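PDB 1HI9: D-aminopeptidase, which removes N-terminal residues from peptides containing D-amino acids, using two zinc ions per subunit inside the central chamber of a self-compartmentalizing homodecamer. Local coordinates for residues A[10-15]-A[36-41]; A[56-59]-A[64-67]. One frame throughout, in Å; residues are numbered along the deposited sequence.

Contact 1 of 2, residues A[10-15]-A[36-41]. With ZN (zinc ion), chain G.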
loop_
_atom_site.group_PDB
_atom_site.type_symbol
_atom_site.label_atom_id
_atom_site.label_comp_id
_atom_site.label_asym_id
_atom_site.label_seq_id
_atom_site.Cartn_x
_atom_site.Cartn_y
_atom_site.Cartn_z
ATOM N N GLU A 10 22.843 10.342 17.566
ATOM C CA GLU A 10 23.574 9.083 17.485
ATOM C C GLU A 10 24.432 8.768 18.700
ATOM O O GLU A 10 24.609 7.604 19.059
ATOM C CB GLU A 10 24.442 9.043 16.230
ATOM C CG GLU A 10 23.661 8.964 14.928
ATOM C CD GLU A 10 23.138 10.312 14.465
ATOM O OE1 GLU A 10 23.358 11.311 15.177
ATOM O OE2 GLU A 10 22.513 10.372 13.384
ATOM N N GLY A 11 24.962 9.805 19.329
ATOM C CA GLY A 11 25.799 9.606 20.490
ATOM C C GLY A 11 25.049 9.589 21.806
ATOM O O GLY A 11 25.655 9.400 22.854
ATOM N N ILE A 12 23.734 9.788 21.777
ATOM C CA ILE A 12 22.958 9.772 23.007
ATOM C C ILE A 12 23.110 8.411 23.663
ATOM O O ILE A 12 23.283 7.383 22.989
ATOM C CB ILE A 12 21.474 10.047 22.744
ATOM C CG1 ILE A 12 21.303 11.479 22.257
ATOM C CG2 ILE A 12 20.665 9.819 24.002
ATOM C CD1 ILE A 12 21.813 12.525 23.220
ATOM N N SER A 13 23.038 8.402 24.985
ATOM C CA SER A 13 23.220 7.159 25.715
ATOM C C SER A 13 22.096 6.158 25.504
ATOM O O SER A 13 20.952 6.541 25.291
ATOM C CB SER A 13 23.389 7.453 27.198
ATOM O OG SER A 13 22.294 8.192 27.673
ATOM N N GLY A 14 22.446 4.877 25.542
ATOM C CA GLY A 14 21.465 3.824 25.369
ATOM C C GLY A 14 21.049 3.515 23.939
ATOM O O GLY A 14 20.517 2.438 23.676
ATOM N N LEU A 15 21.286 4.437 23.011
ATOM C CA LEU A 15 20.891 4.221 21.619
ATOM C C LEU A 15 21.939 3.422 20.817
ATOM O O LEU A 15 23.045 3.888 20.582
ATOM C CB LEU A 15 20.618 5.575 20.946
ATOM C CG LEU A 15 19.854 6.599 21.801
ATOM C CD1 LEU A 15 19.443 7.790 20.936
ATOM C CD2 LEU A 15 18.626 5.951 22.434
ATOM N N THR A 36 16.025 14.085 25.106
ATOM C CA THR A 36 15.596 15.274 25.819
ATOM C C THR A 36 16.052 15.206 27.272
ATOM O O THR A 36 16.567 16.180 27.819
ATOM C CB THR A 36 14.072 15.428 25.757
ATOM O OG1 THR A 36 13.676 15.576 24.390
ATOM C CG2 THR A 36 13.618 16.654 26.546
ATOM N N GLU A 37 15.888 14.045 27.894
ATOM C CA GLU A 37 16.298 13.898 29.278
ATOM C C GLU A 37 17.803 14.003 29.445
ATOM O O GLU A 37 18.274 14.575 30.428
ATOM C CB GLU A 37 15.768 12.584 29.837
ATOM C CG GLU A 37 14.252 12.602 29.923
ATOM C CD GLU A 37 13.679 11.357 30.538
ATOM O OE1 GLU A 37 13.999 10.247 30.051
ATOM O OE2 GLU A 37 12.904 11.492 31.508
ATOM N N GLU A 38 18.552 13.471 28.481
ATOM C CA GLU A 38 20.007 13.535 28.528
ATOM C C GLU A 38 20.444 14.994 28.541
ATOM O O GLU A 38 21.311 15.379 29.314
ATOM C CB GLU A 38 20.626 12.824 27.318
ATOM C CG GLU A 38 22.148 12.947 27.253
ATOM C CD GLU A 38 22.829 11.650 26.811
ATOM O OE1 GLU A 38 22.505 10.580 27.362
ATOM O OE2 GLU A 38 23.704 11.696 25.925
ATOM N N ALA A 39 19.824 15.796 27.686
ATOM C CA ALA A 39 20.142 17.210 27.614
ATOM C C ALA A 39 19.792 17.916 28.927
ATOM O O ALA A 39 20.517 18.812 29.366
ATOM C CB ALA A 39 19.391 17.864 26.447
ATOM N N ASN A 40 18.680 17.520 29.548
ATOM C CA ASN A 40 18.273 18.141 30.799
ATOM C C ASN A 40 19.338 17.976 31.871
ATOM O O ASN A 40 19.579 18.899 32.648
ATOM C CB ASN A 40 16.935 17.580 31.295
ATOM C CG ASN A 40 15.747 18.099 30.491
ATOM O OD1 ASN A 40 15.782 19.199 29.933
ATOM N ND2 ASN A 40 14.681 17.311 30.447
ATOM N N TYR A 41 19.993 16.821 31.911
ATOM C CA TYR A 41 21.026 16.624 32.922
ATOM C C TYR A 41 22.090 17.714 32.803
ATOM O O TYR A 41 22.479 18.326 33.799
ATOM C CB TYR A 41 21.675 15.247 32.787
ATOM C CG TYR A 41 20.829 14.119 33.314
ATOM C CD1 TYR A 41 20.280 13.182 32.450
ATOM C CD2 TYR A 41 20.609 13.968 34.682
ATOM C CE1 TYR A 41 19.538 12.113 32.928
ATOM C CE2 TYR A 41 19.863 12.901 35.175
ATOM C CZ TYR A 41 19.332 11.972 34.289
ATOM O OH TYR A 41 18.613 10.891 34.752
HETATM ZN ZN ZN G . 22.749 13.103 13.886
HETATM O O HOH W 1 25.861 12.012 24.722
HETATM O O HOH W 2 24.370 13.937 12.105
#
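Glu38 OE1 takes two well-defined partners: the backbone N of Ser13, at 3.3 Å, and Arg190 of helix 187-203, through a salt bridge. The Ser13 N-H comes in on the syn side of the carboxylate, 30° out of its plane, and leans more weakly on OE2 as well, 3.5 Å from Ser13 N. Ser13 OG also lies very close to Glu38 OE1, but its modelled place is uncertain, so that bond is doubtful. The glutamate reaches the loop because its CG stands anti to the backbone N (chi1 176°), directing the chain off the helix before it bends at chi2. Ile12 lies alongside it, running the opposite way, with CD1 3.4 Å from Glu38 OE2 and CG2 near OE1. A water donates to both Glu38 OE2, at 2.5 Å, and Gly11 O, so a single water bridges the carboxylate to the loop. This is the first beta-alpha-beta crossover of the mixed sheet: segment 10-15 follows strand 2-7, and helix 28-48 carries the chain on to the parallel strand 53-58. Ile12 to Leu15 form a type II turn, with Gly14 supplying the positive phi of 80°. Lys174 NZ bonds Ile12 O, Leu15 O and Glu10 O, so one ammonium group ties together the turn and the residue at the metal. At that end Glu10 OE1 binds a zinc ion at 2.3 Å, alongside Asp8, His60 and a water, while Phe273 of a second subunit packs on Glu10.

Contact 2 of 2, residues A[56-59]-A[64-67]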
loop_
_atom_site.group_PDB
_atom_site.type_symbol
_atom_site.label_atom_id
_atom_site.label_comp_id
_atom_site.label_asym_id
_atom_site.label_seq_id
_atom_site.Cartn_x
_atom_site.Cartn_y
_atom_site.Cartn_z
ATOM N N VAL A 56 19.928 25.869 23.686
ATOM C CA VAL A 56 19.967 24.488 23.220
ATOM C C VAL A 56 19.519 24.382 21.769
ATOM O O VAL A 56 18.369 24.672 21.437
ATOM C CB VAL A 56 19.070 23.580 24.096
ATOM C CG1 VAL A 56 19.262 22.113 23.705
ATOM C CG2 VAL A 56 19.407 23.793 25.567
ATOM N N ASN A 57 20.444 23.959 20.908
ATOM C CA ASN A 57 20.189 23.814 19.478
ATOM C C ASN A 57 20.081 22.338 19.085
ATOM O O ASN A 57 21.050 21.579 19.195
ATOM C CB ASN A 57 21.320 24.467 18.677
ATOM C CG ASN A 57 21.063 24.456 17.179
ATOM O OD1 ASN A 57 21.990 24.337 16.375
ATOM N ND2 ASN A 57 19.810 24.590 16.797
ATOM N N ASP A 58 18.899 21.935 18.633
ATOM C CA ASP A 58 18.668 20.561 18.202
ATOM C C ASP A 58 19.492 20.436 16.933
ATOM O O ASP A 58 19.225 21.136 15.950
ATOM C CB ASP A 58 17.183 20.354 17.887
ATOM C CG ASP A 58 16.816 18.894 17.720
ATOM O OD1 ASP A 58 17.595 18.156 17.077
ATOM O OD2 ASP A 58 15.739 18.492 18.216
ATOM N N SER A 59 20.483 19.546 16.942
ATOM C CA SER A 59 21.369 19.391 15.783
ATOM C C SER A 59 21.280 18.077 15.029
ATOM O O SER A 59 22.228 17.697 14.352
ATOM C CB SER A 59 22.819 19.603 16.222
ATOM O OG SER A 59 22.954 20.828 16.906
ATOM N N ASN A 64 13.973 18.464 15.016
ATOM C CA ASN A 64 12.705 18.661 15.704
ATOM C C ASN A 64 12.505 17.458 16.633
ATOM O O ASN A 64 11.380 16.989 16.864
ATOM C CB ASN A 64 11.549 18.773 14.694
ATOM C CG ASN A 64 11.496 17.602 13.722
ATOM O OD1 ASN A 64 12.155 16.573 13.925
ATOM N ND2 ASN A 64 10.694 17.745 12.669
ATOM N N ASN A 65 13.627 16.986 17.175
ATOM C CA ASN A 65 13.674 15.817 18.056
ATOM C C ASN A 65 13.492 16.150 19.535
ATOM O O ASN A 65 12.692 15.522 20.230
ATOM C CB ASN A 65 15.012 15.098 17.874
ATOM C CG ASN A 65 15.408 14.974 16.426
ATOM O OD1 ASN A 65 14.804 14.211 15.682
ATOM N ND2 ASN A 65 16.421 15.743 16.009
ATOM N N LEU A 66 14.257 17.118 20.028
ATOM C CA LEU A 66 14.129 17.511 21.424
ATOM C C LEU A 66 12.678 17.920 21.656
ATOM O O LEU A 66 12.101 18.658 20.858
ATOM C CB LEU A 66 15.071 18.671 21.738
ATOM C CG LEU A 66 16.551 18.286 21.757
ATOM C CD1 LEU A 66 17.404 19.528 21.911
ATOM C CD2 LEU A 66 16.809 17.304 22.886
ATOM N N MET A 67 12.089 17.432 22.740
ATOM C CA MET A 67 10.688 17.731 23.032
ATOM C C MET A 67 10.547 19.004 23.842
ATOM O O MET A 67 10.909 19.055 25.016
ATOM C CB MET A 67 10.047 16.547 23.753
ATOM C CG MET A 67 10.274 15.240 23.020
ATOM S SD MET A 67 9.254 13.906 23.579
ATOM C CE MET A 67 10.109 13.347 25.033
HETATM O O HOH W 3 13.408 20.191 18.782
#
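The side chains of Asp58 and Asn65 cross at about a right angle, with the carboxylate and amide planes turned 48° apart. The site is the carboxyl end of strand 53-58 in a mixed sheet with a parallel core, where the chain leaves the strand and doubles back as segment 64-67. Asp58 holds its CG anti to the backbone N (chi1 -168°), which sends the carboxylate across to that segment with its two oxygens doing different work. OD1 takes Asn65 ND2 at 2.9 Å on the syn side, with the donor 18° out of the carboxylate plane. OD2 takes backbone N-H groups: Leu66 N at 2.7 Å, nearly straight and close to the C-O axis, and Asn65 N through a weaker, more bent bond. Three donors of the loop thus converge on one buried carboxylate, which would probably favour its charged form. Asn65 passes the order on: ND2 also bonds His60 O, and OD1 is fixed by Tyr28, which is consistent with a second-shell part in placing His60, a zinc ligand. Nearby, Asn64 ND2 bonds Asp17 of a third subunit. Beside the polar group the contact turns apolar. Val56 and Leu66 also meet roughly at right angles, CG1 of Val56 3.7 Å from CD1 of Leu66, with Ile43 and Met35 of helix 28-48 alongside. A water donates to Asp58 OD2 and, at 2.9 Å, to Leu66 O.

How the contacts relate
Both contacts are buried, and both rest on a carboxylate that accepts backbone N-H from a loop, one in contact 1 and two in contact 2; each carboxylate also binds a bridging water. In contact 1 the acid sits on helix 28-48 and is paired with an arginine; in contact 2 it ends strand 53-58 and is met by amides, with an apolar pair beside it. The helix leads into the strand along the chain. Each contact holds a loop near the zinc site: 10-15 supplies a ligand directly, whereas 64-67 supplies none, but Asn65 bonds the backbone O of the ligand His60, consistent with a second-shell part. They touch where Thr36 OG1 lies 2.9 Å from Met67 N, probably a hydrogen bond.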